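Local coordinates for GCN5-related N-acetyltransferase (Kribbella flavida, PDB 4MY0), which probably transfers the acetyl group of acetyl-coenzyme A to an amine, perhaps of aminoglycosides, as a member of the GCN5-related N-acetyltransferase family, at residues Arg79-Gly84 with Gly115-Ala120; Leu121-Thr126 with Arg279-Leu284. All blocks are in the same frame, centred on the assembly; numbering follows the deposited sequence.

Interaction 1 (Arg79-Gly84 with Gly115-Ala120); sequences RVPMAG and GMPISA
Ala83 meets Ile118, Ser119 and Ala120 where strand 78-90 runs parallel to strand 118-121, the two strands of a beta-alpha-beta unit in the GNAT fold; helix 99-113 makes the crossover, and Gly115, at positive phi, is the C' residue of the Schellman motif that ends it. The polar contacts gather on one residue. Ala83 N donates to Ile118 O at 2.9 Å in a nearly straight bond (168° at the hydrogen). Ala83 O takes two donors from the same strand: Ser119 OG lies in the carbonyl plane at 2.8 Å, whereas Ala120 N comes from above that plane. Ser119 OG is anti to the backbone N (chi1 174°), and from there the hydroxyl reaches this neighbouring carbonyl; it is also hydrogen-bonded to Tyr134 OH.

The apolar contacts fall on two faces. On the face of Met82 and Ile118, the side chains of selenomethionine Met82 and Ile118 cross at about a right angle, Met82 CG lying 3.6 Å from Ile118 CG1. The bent chain of Met82 then brings its SE to 3.8 Å from Ala120 CB. Val80 CG1 fits against Ile118 CD1 and Pro117 CG, and helix 287-293 packs on this group through Ala290 and Ala293. On the face of Ala83, the extended side chain of selenomethionine Met116 reaches along segment 79-84 until its selenium sits 3.7 Å from Ala83 CB.

Before the strand pairing becomes regular, Pro117 lies beside Pro81. Its ring nitrogen has no hydrogen to offer, and the approach to the Pro81 carbonyl is made by carbon instead: Pro117 CD lies 3.2 Å from Pro81 O.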
ATOM      1  N   ARG C  79      -5.555  24.959  37.373  1.00 30.37           N
ATOM      2  CA  ARG C  79      -4.197  24.514  37.031  1.00 33.03           C
ATOM      3  C   ARG C  79      -3.545  23.774  38.190  1.00 27.34           C
ATOM      4  O   ARG C  79      -3.499  24.285  39.303  1.00 28.18           O
ATOM      5  CB  ARG C  79      -3.309  25.705  36.653  1.00 32.99           C
ATOM      6  CG  ARG C  79      -3.777  26.509  35.440  1.00 35.40           C
ATOM      7  CD  ARG C  79      -2.910  27.754  35.313  1.00 37.47           C
ATOM      8  NE  ARG C  79      -3.388  28.675  34.296  1.00 41.56           N
ATOM      9  CZ  ARG C  79      -4.373  29.550  34.485  1.00 46.18           C
ATOM     10  NH1 ARG C  79      -5.000  29.608  35.655  1.00 45.11           N
ATOM     11  NH2 ARG C  79      -4.743  30.355  33.495  1.00 47.08           N
ATOM     12  N   VAL C  80      -3.033  22.579  37.928  1.00 26.14           N
ATOM     13  CA  VAL C  80      -2.387  21.782  38.962  1.00 25.75           C
ATOM     14  C   VAL C  80      -0.940  21.526  38.547  1.00 25.44           C
ATOM     15  O   VAL C  80      -0.699  21.046  37.434  1.00 24.28           O
ATOM     16  CB  VAL C  80      -3.104  20.423  39.135  1.00 27.27           C
ATOM     17  CG1 VAL C  80      -2.555  19.665  40.348  1.00 24.99           C
ATOM     18  CG2 VAL C  80      -4.627  20.622  39.240  1.00 25.71           C
ATOM     19  N   PRO C  81       0.027  21.858  39.429  1.00 27.12           N
ATOM     20  CA  PRO C  81       1.441  21.609  39.089  1.00 28.29           C
ATOM     21  C   PRO C  81       1.640  20.124  38.784  1.00 30.67           C
ATOM     22  O   PRO C  81       1.036  19.280  39.457  1.00 28.81           O
ATOM     23  CB  PRO C  81       2.194  22.011  40.361  1.00 29.38           C
ATOM     24  CG  PRO C  81       1.252  23.022  41.069  1.00 27.77           C
ATOM     25  CD  PRO C  81      -0.136  22.467  40.766  1.00 26.75           C
HETATM   26  N   MSE C  82       2.436  19.805  37.770  1.00 23.13           N
HETATM   27  CA  MSE C  82       2.486  18.434  37.295  1.00 22.00           C
HETATM   28  C   MSE C  82       3.875  18.053  36.814  1.00 26.16           C
HETATM   29  O   MSE C  82       4.533  18.831  36.126  1.00 24.70           O
HETATM   30  CB  MSE C  82       1.461  18.237  36.172  1.00 22.23           C
HETATM   31  CG  MSE C  82       1.320  16.786  35.733  1.00 21.91           C
HETATM   32 SE   MSE C  82       2.424  16.416  34.165  0.74 28.83          SE
HETATM   33  CE  MSE C  82       1.094  16.979  32.861  1.00 20.95           C
ATOM     34  N   ALA C  83       4.327  16.857  37.175  1.00 24.61           N
ATOM     35  CA  ALA C  83       5.640  16.393  36.739  1.00 22.69           C
ATOM     36  C   ALA C  83       5.501  15.541  35.481  1.00 21.80           C
ATOM     37  O   ALA C  83       5.087  14.381  35.553  1.00 22.07           O
ATOM     38  CB  ALA C  83       6.308  15.586  37.838  1.00 21.98           C
ATOM     39  N   GLY C  84       5.860  16.092  34.330  1.00 19.59           N
ATOM     40  CA  GLY C  84       5.713  15.337  33.086  1.00 24.24           C
ATOM     41  C   GLY C  84       6.980  14.552  32.780  1.00 24.21           C
ATOM     42  O   GLY C  84       8.017  15.144  32.491  1.00 25.78           O
ATOM     43  N   GLY C 115       7.409  19.651  44.976  1.00 41.81           N
ATOM     44  CA  GLY C 115       6.062  20.138  45.218  1.00 39.88           C
ATOM     45  C   GLY C 115       5.018  19.821  44.162  1.00 36.82           C
ATOM     46  O   GLY C 115       3.942  20.413  44.166  1.00 39.39           O
HETATM   47  N   MSE C 116       5.304  18.888  43.262  1.00 33.09           N
HETATM   48  CA  MSE C 116       4.299  18.529  42.266  1.00 33.59           C
HETATM   49  C   MSE C 116       3.414  17.391  42.793  1.00 30.11           C
HETATM   50  O   MSE C 116       3.899  16.298  43.090  1.00 31.34           O
HETATM   51  CB  MSE C 116       4.952  18.195  40.913  1.00 32.26           C
HETATM   52  CG  MSE C 116       5.691  19.408  40.306  1.00 34.71           C
HETATM   53 SE   MSE C 116       7.208  18.894  39.183  0.54 49.59          SE
HETATM   54  CE  MSE C 116       8.000  20.661  38.887  1.00 95.86           C
ATOM     55  N   PRO C 117       2.110  17.654  42.922  1.00 27.63           N
ATOM     56  CA  PRO C 117       1.203  16.658  43.509  1.00 29.49           C
ATOM     57  C   PRO C 117       0.747  15.579  42.514  1.00 28.65           C
ATOM     58  O   PRO C 117       0.140  14.587  42.931  1.00 23.48           O
ATOM     59  CB  PRO C 117       0.012  17.506  43.957  1.00 30.75           C
ATOM     60  CG  PRO C 117      -0.031  18.637  42.936  1.00 34.16           C
ATOM     61  CD  PRO C 117       1.429  18.933  42.632  1.00 32.20           C
ATOM     62  N   ILE C 118       1.031  15.754  41.224  1.00 23.38           N
ATOM     63  CA  ILE C 118       0.689  14.727  40.252  1.00 26.53           C
ATOM     64  C   ILE C 118       1.777  14.605  39.188  1.00 26.52           C
ATOM     65  O   ILE C 118       2.631  15.486  39.039  1.00 24.36           O
ATOM     66  CB  ILE C 118      -0.643  15.026  39.518  1.00 29.03           C
ATOM     67  CG1 ILE C 118      -0.546  16.359  38.773  1.00 30.26           C
ATOM     68  CG2 ILE C 118      -1.840  15.004  40.484  1.00 29.60           C
ATOM     69  CD1 ILE C 118      -1.790  16.703  37.934  1.00 31.41           C
ATOM     70  N   SER C 119       1.720  13.517  38.434  1.00 23.35           N
ATOM     71  CA  SER C 119       2.702  13.254  37.392  1.00 23.24           C
ATOM     72  C   SER C 119       2.016  12.558  36.218  1.00 22.02           C
ATOM     73  O   SER C 119       1.105  11.753  36.416  1.00 21.33           O
ATOM     74  CB  SER C 119       3.836  12.386  37.956  1.00 20.56           C
ATOM     75  OG  SER C 119       4.741  12.002  36.942  1.00 23.37           O
ATOM     76  N   ALA C 120       2.438  12.875  34.995  1.00 21.48           N
ATOM     77  CA  ALA C 120       1.884  12.224  33.813  1.00 21.41           C
ATOM     78  C   ALA C 120       2.986  11.873  32.808  1.00 20.77           C
ATOM     79  O   ALA C 120       4.082  12.446  32.843  1.00 20.22           O
ATOM     80  CB  ALA C 120       0.787  13.100  33.152  1.00 18.39           C
TER

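Interaction 2 (Leu121-Thr126 with Arg279-Leu284). With AC8 ([(2R,3R,4R,5R)-5-(6-amino-9H-purin-9-yl)-3,4-bis(phosphonooxy)tetrahydrofuran-2-yl]methyl (3R)-3-hydroxy-2,2-dimethyl-4-oxo-4-({3-oxo-3-[(2-sulfanylethyl)amino]propyl}amino)butyl dihydrogen diphosphate), chain L.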
ATOM      1  N   LEU C 121       2.686  10.924  31.926  1.00 19.27           N
ATOM      2  CA  LEU C 121       3.600  10.518  30.862  1.00 19.07           C
ATOM      3  C   LEU C 121       2.860   9.684  29.818  1.00 21.02           C
ATOM      4  O   LEU C 121       1.792   9.116  30.105  1.00 19.19           O
ATOM      5  CB  LEU C 121       4.759   9.689  31.434  1.00 17.59           C
ATOM      6  CG  LEU C 121       4.384   8.439  32.259  1.00 20.01           C
ATOM      7  CD1 LEU C 121       4.216   7.184  31.407  1.00 18.55           C
ATOM      8  CD2 LEU C 121       5.407   8.193  33.387  1.00 21.26           C
ATOM      9  N   TYR C 122       3.442   9.625  28.621  1.00 16.51           N
ATOM     10  CA  TYR C 122       3.021   8.738  27.546  1.00 16.84           C
ATOM     11  C   TYR C 122       3.942   7.525  27.576  1.00 19.58           C
ATOM     12  O   TYR C 122       5.120   7.630  27.218  1.00 20.73           O
ATOM     13  CB  TYR C 122       3.200   9.434  26.191  1.00 18.89           C
ATOM     14  CG  TYR C 122       2.138  10.469  25.876  1.00 20.85           C
ATOM     15  CD1 TYR C 122       0.990  10.119  25.167  1.00 19.58           C
ATOM     16  CD2 TYR C 122       2.283  11.790  26.280  1.00 24.22           C
ATOM     17  CE1 TYR C 122       0.005  11.075  24.873  1.00 23.86           C
ATOM     18  CE2 TYR C 122       1.312  12.747  26.000  1.00 24.07           C
ATOM     19  CZ  TYR C 122       0.180  12.382  25.297  1.00 24.69           C
ATOM     20  OH  TYR C 122      -0.778  13.335  25.027  1.00 21.06           O
ATOM     21  N   PRO C 123       3.416   6.369  27.995  1.00 22.65           N
ATOM     22  CA  PRO C 123       4.263   5.182  28.198  1.00 20.27           C
ATOM     23  C   PRO C 123       4.483   4.393  26.910  1.00 22.58           C
ATOM     24  O   PRO C 123       3.530   4.213  26.135  1.00 24.09           O
ATOM     25  CB  PRO C 123       3.423   4.335  29.164  1.00 21.57           C
ATOM     26  CG  PRO C 123       1.973   4.631  28.731  1.00 21.66           C
ATOM     27  CD  PRO C 123       2.001   6.122  28.348  1.00 21.06           C
ATOM     28  N   ALA C 124       5.709   3.919  26.675  1.00 22.95           N
ATOM     29  CA  ALA C 124       5.956   3.059  25.509  1.00 26.86           C
ATOM     30  C   ALA C 124       5.547   1.626  25.846  1.00 25.37           C
ATOM     31  O   ALA C 124       5.161   0.860  24.978  1.00 23.10           O
ATOM     32  CB  ALA C 124       7.411   3.113  25.103  1.00 26.22           C
ATOM     33  N   THR C 125       5.675   1.273  27.119  1.00 25.47           N
ATOM     34  CA  THR C 125       5.217  -0.006  27.628  1.00 23.73           C
ATOM     35  C   THR C 125       4.555   0.280  28.963  1.00 26.10           C
ATOM     36  O   THR C 125       5.085   1.042  29.772  1.00 24.40           O
ATOM     37  CB  THR C 125       6.377  -1.002  27.830  1.00 26.18           C
ATOM     38  OG1 THR C 125       5.952  -2.057  28.704  1.00 23.51           O
ATOM     39  CG2 THR C 125       7.608  -0.307  28.447  1.00 23.65           C
ATOM     40  N   THR C 126       3.395  -0.324  29.199  1.00 22.89           N
ATOM     41  CA  THR C 126       2.621   0.003  30.379  1.00 21.60           C
ATOM     42  C   THR C 126       3.120  -0.712  31.630  1.00 21.21           C
ATOM     43  O   THR C 126       2.803  -0.283  32.740  1.00 21.26           O
ATOM     44  CB  THR C 126       1.157  -0.423  30.213  1.00 21.03           C
ATOM     45  OG1 THR C 126       1.109  -1.849  30.057  1.00 20.88           O
ATOM     46  CG2 THR C 126       0.513   0.267  29.009  1.00 17.22           C
ATOM     47  N   ARG C 279      -3.139   7.348  24.417  1.00 17.47           N
ATOM     48  CA  ARG C 279      -3.478   7.501  25.835  1.00 22.27           C
ATOM     49  C   ARG C 279      -2.278   7.976  26.635  1.00 21.39           C
ATOM     50  O   ARG C 279      -1.149   7.622  26.321  1.00 22.12           O
ATOM     51  CB  ARG C 279      -3.989   6.179  26.417  1.00 22.95           C
ATOM     52  CG  ARG C 279      -5.255   5.701  25.756  1.00 25.99           C
ATOM     53  CD  ARG C 279      -5.540   4.220  25.981  1.00 28.56           C
ATOM     54  NE  ARG C 279      -6.692   3.853  25.158  1.00 29.80           N
ATOM     55  CZ  ARG C 279      -6.624   3.602  23.852  1.00 29.59           C
ATOM     56  NH1 ARG C 279      -7.728   3.296  23.182  1.00 31.08           N
ATOM     57  NH2 ARG C 279      -5.454   3.643  23.212  1.00 26.16           N
ATOM     58  N   TRP C 280      -2.518   8.772  27.675  1.00 21.30           N
ATOM     59  CA  TRP C 280      -1.440   9.097  28.596  1.00 20.73           C
ATOM     60  C   TRP C 280      -1.802   8.664  30.010  1.00 21.88           C
ATOM     61  O   TRP C 280      -2.984   8.532  30.343  1.00 22.16           O
ATOM     62  CB  TRP C 280      -1.105  10.595  28.545  1.00 20.13           C
ATOM     63  CG  TRP C 280      -2.305  11.489  28.535  1.00 20.79           C
ATOM     64  CD1 TRP C 280      -2.918  12.011  27.438  1.00 20.45           C
ATOM     65  CD2 TRP C 280      -3.020  11.989  29.676  1.00 20.52           C
ATOM     66  NE1 TRP C 280      -3.978  12.805  27.824  1.00 21.90           N
ATOM     67  CE2 TRP C 280      -4.055  12.811  29.196  1.00 22.52           C
ATOM     68  CE3 TRP C 280      -2.866  11.838  31.062  1.00 18.68           C
ATOM     69  CZ2 TRP C 280      -4.961  13.469  30.057  1.00 22.01           C
ATOM     70  CZ3 TRP C 280      -3.758  12.494  31.920  1.00 20.34           C
ATOM     71  CH2 TRP C 280      -4.792  13.293  31.414  1.00 20.78           C
HETATM   72  N   MSE C 281      -0.785   8.438  30.836  1.00 20.26           N
HETATM   73  CA  MSE C 281      -1.010   7.949  32.192  1.00 19.52           C
HETATM   74  C   MSE C 281      -0.838   9.038  33.224  1.00 22.28           C
HETATM   75  O   MSE C 281      -0.178  10.041  32.961  1.00 19.96           O
HETATM   76  CB  MSE C 281      -0.069   6.802  32.518  1.00 18.40           C
HETATM   77  CG  MSE C 281      -0.455   5.514  31.819  1.00 24.00           C
HETATM   78 SE   MSE C 281       0.723   4.073  32.387  0.68 28.09          SE
HETATM   79  CE  MSE C 281      -0.322   2.597  31.659  1.00 39.18           C
ATOM     80  N   LEU C 282      -1.427   8.812  34.399  1.00 21.89           N
ATOM     81  CA  LEU C 282      -1.429   9.772  35.493  1.00 22.26           C
ATOM     82  C   LEU C 282      -1.078   9.051  36.785  1.00 22.20           C
ATOM     83  O   LEU C 282      -1.438   7.882  36.960  1.00 20.01           O
ATOM     84  CB  LEU C 282      -2.830  10.365  35.639  1.00 19.83           C
ATOM     85  CG  LEU C 282      -3.033  11.377  36.759  1.00 24.47           C
ATOM     86  CD1 LEU C 282      -2.209  12.620  36.454  1.00 28.45           C
ATOM     87  CD2 LEU C 282      -4.514  11.723  36.906  1.00 22.44           C
ATOM     88  N   ARG C 283      -0.371   9.730  37.683  1.00 19.12           N
ATOM     89  CA  ARG C 283      -0.203   9.228  39.049  1.00 22.23           C
ATOM     90  C   ARG C 283      -0.344  10.366  40.063  1.00 22.30           C
ATOM     91  O   ARG C 283       0.155  11.465  39.822  1.00 22.17           O
ATOM     92  CB  ARG C 283       1.168   8.568  39.226  1.00 20.48           C
ATOM     93  CG  ARG C 283       1.280   7.759  40.520  1.00 21.13           C
ATOM     94  CD  ARG C 283       2.730   7.614  41.010  1.00 22.01           C
ATOM     95  NE  ARG C 283       2.892   6.403  41.823  1.00 26.35           N
ATOM     96  CZ  ARG C 283       2.457   6.270  43.076  1.00 30.15           C
ATOM     97  NH1 ARG C 283       1.825   7.272  43.682  1.00 28.49           N
ATOM     98  NH2 ARG C 283       2.644   5.128  43.730  1.00 28.68           N
ATOM     99  N   LEU C 284      -1.020  10.120  41.185  1.00 21.58           N
ATOM    100  CA  LEU C 284      -1.017  11.100  42.276  1.00 23.42           C
ATOM    101  C   LEU C 284       0.218  10.893  43.174  1.00 23.65           C
ATOM    102  O   LEU C 284       0.499   9.772  43.610  1.00 23.90           O
ATOM    103  CB  LEU C 284      -2.293  11.023  43.122  1.00 21.97           C
ATOM    104  CG  LEU C 284      -3.692  11.205  42.523  1.00 29.68           C
ATOM    105  CD1 LEU C 284      -4.578  11.974  43.484  1.00 26.97           C
ATOM    106  CD2 LEU C 284      -3.712  11.836  41.133  1.00 25.52           C
TER
HETATM  107  N1A AC8 L 400       7.787  -5.420  27.796  1.00 23.19           N
HETATM  108  O1A AC8 L 400      12.810  -2.009  36.192  1.00 21.14           O
HETATM  109  P1A AC8 L 400      12.763  -3.018  35.055  1.00 20.76           P
HETATM  110  C1B AC8 L 400       8.788  -4.982  32.799  1.00 23.95           C
HETATM  111  S1P AC8 L 400       8.388   5.251  28.130  1.00 23.81           S
HETATM  112  C2A AC8 L 400       7.113  -5.943  28.838  1.00 22.28           C
HETATM  113  O2A AC8 L 400      13.862  -4.041  34.982  1.00 17.21           O
HETATM  114  P2A AC8 L 400      13.804  -1.699  32.716  1.00 20.04           P
HETATM  115  C2B AC8 L 400       9.677  -5.928  33.573  1.00 24.68           C
HETATM  116  O2B AC8 L 400       9.355  -7.285  33.246  1.00 29.90           O
HETATM  117  O2C AC8 L 400      11.128  -8.412  34.616  1.00 70.56           O
HETATM  118  C2P AC8 L 400       9.722   4.005  28.059  1.00 24.40           C
HETATM  119  N3A AC8 L 400       7.529  -5.726  30.094  1.00 21.91           N
HETATM  120  O3A AC8 L 400      12.627  -2.160  33.712  1.00 23.57           O
HETATM  121  C3B AC8 L 400       9.321  -5.567  35.019  1.00 23.31           C
HETATM  122  O3B AC8 L 400       8.072  -6.180  35.357  1.00 27.38           O
HETATM  123  P3B AC8 L 400       7.893  -7.530  36.243  1.00 70.38           P
HETATM  124  O3C AC8 L 400      11.447  -8.037  32.151  1.00 71.19           O
HETATM  125  C3P AC8 L 400      10.631   4.593  27.002  1.00 28.57           C
HETATM  126  C4A AC8 L 400       8.637  -4.969  30.320  1.00 23.41           C
HETATM  127  O4A AC8 L 400      15.032  -1.345  33.526  1.00 19.20           O
HETATM  128  C4B AC8 L 400       9.006  -4.083  34.975  1.00 25.11           C
HETATM  129  O4B AC8 L 400       8.720  -3.795  33.601  1.00 19.76           O
HETATM  130  O4C AC8 L 400       9.740  -9.720  32.937  1.00 70.24           O
HETATM  131  P4C AC8 L 400      10.497  -8.449  33.243  1.00 69.25           P
HETATM  132  N4P AC8 L 400      11.823   3.832  26.638  1.00 25.14           N
HETATM  133  C5A AC8 L 400       9.339  -4.416  29.260  1.00 26.90           C
HETATM  134  O5A AC8 L 400      13.886  -2.701  31.601  1.00 19.76           O
HETATM  135  C5B AC8 L 400      10.167  -3.213  35.446  1.00 22.57           C
HETATM  136  O5B AC8 L 400      11.379  -3.828  35.024  1.00 24.35           O
HETATM  137  C5P AC8 L 400      11.919   2.702  25.947  1.00 22.56           C
HETATM  138  O5P AC8 L 400      10.921   2.094  25.577  1.00 20.98           O
HETATM  139  C6A AC8 L 400       8.888  -4.655  27.967  1.00 23.11           C
HETATM  140  N6A AC8 L 400       9.546  -4.141  26.895  1.00 22.49           N
HETATM  141  O6A AC8 L 400      13.164  -0.359  32.111  1.00 20.65           O
HETATM  142  C6P AC8 L 400      13.325   2.239  25.640  1.00 20.66           C
HETATM  143  N7A AC8 L 400      10.389  -3.728  29.769  1.00 27.11           N
HETATM  144  O7A AC8 L 400       8.819  -8.576  35.669  1.00 66.54           O
HETATM  145  C7P AC8 L 400      13.536   0.719  25.593  1.00 20.09           C
HETATM  146  C8A AC8 L 400      10.330  -3.846  31.121  1.00 28.59           C
HETATM  147  O8A AC8 L 400       8.243  -7.100  37.654  1.00 68.78           O
HETATM  148  N8P AC8 L 400      13.334   0.207  26.952  1.00 18.92           N
HETATM  149  N9A AC8 L 400       9.269  -4.614  31.443  1.00 24.30           N
HETATM  150  O9A AC8 L 400       6.432  -7.868  36.035  1.00 72.01           O
HETATM  151  C9P AC8 L 400      13.933   0.597  28.075  1.00 24.14           C
HETATM  152  O9P AC8 L 400      14.782   1.474  28.053  1.00 19.56           O
HETATM  153  CAP AC8 L 400      13.565  -0.074  29.387  1.00 21.27           C
HETATM  154  OAP AC8 L 400      13.394  -1.478  29.184  1.00 24.03           O
HETATM  155  CBP AC8 L 400      12.278   0.463  30.028  1.00 17.42           C
HETATM  156  CCP AC8 L 400      11.993  -0.372  31.287  1.00 20.75           C
HETATM  157  CDP AC8 L 400      12.456   1.924  30.430  1.00 16.46           C
HETATM  158  CEP AC8 L 400      11.091   0.340  29.087  1.00 14.19           C
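The loop that leads from strand 118-121 into helix 126-131, beside the coenzyme A derivative AC8, meets strand 274-284 through Leu121 and Met281, an antiparallel hydrogen-bonded pair. Met281 N lies nearly along the C=O axis of Leu121, 2.8 Å from Leu121 O; the return bond, Leu121 N to Met281 O, is longer at 3.2 Å.

Next to this pair, Trp280 CB stands over the centre of the Tyr122 ring, 3.8 Å from the centroid, in a CH-pi contact. With Trp280 CG between the backbone N and the carbonyl carbon (chi1 44°), the indole is held with its edge toward the same ring in an offset edge-to-face pair, the planes at 65°. An alanine in place of Tyr122 would probably leave Trp280 CB and the indole edge without their aromatic partner and open a gap beside them.

In the GNAT fold the end of strand 118-121 and the loop after it border the cofactor, and here the contact joins the chain's two acetyltransferase regions. The extended side chain of selenomethionine Met281 runs across to the loop, its SE 3.9 Å from Pro123 CG and its CE against Thr126 CG2 at 3.6 Å. The hydroxyl of Thr126 is held by Glu268 O of the second subunit. Further along the loop, Ala124 N lies 3.3 Å from AC8 S1P, and Thr125 CG2 touches the pantetheine methyl CEP.

How the interactions relate
The two contacts, with centres about 13 Å apart, sit on either edge of strand 118-121: interaction 1 pairs it with parallel strand 78-90, interaction 2 with antiparallel strand 274-284. They meet directly where Ser119 O probably accepts a hydrogen bond from Arg283 N (2.8 Å) and Ala120 CB packs on Met281 O. Ser119 thus bonds to strand 78-90 through its hydroxyl and probably to strand 274-284 through its carbonyl. In interaction 1 the CA of Gly84 is about 12 Å from the nearest atom of AC8, although its strand runs on to Val88, whose O bonds the ligand; the loop 121-126 touches AC8 through Ala124 and Thr125.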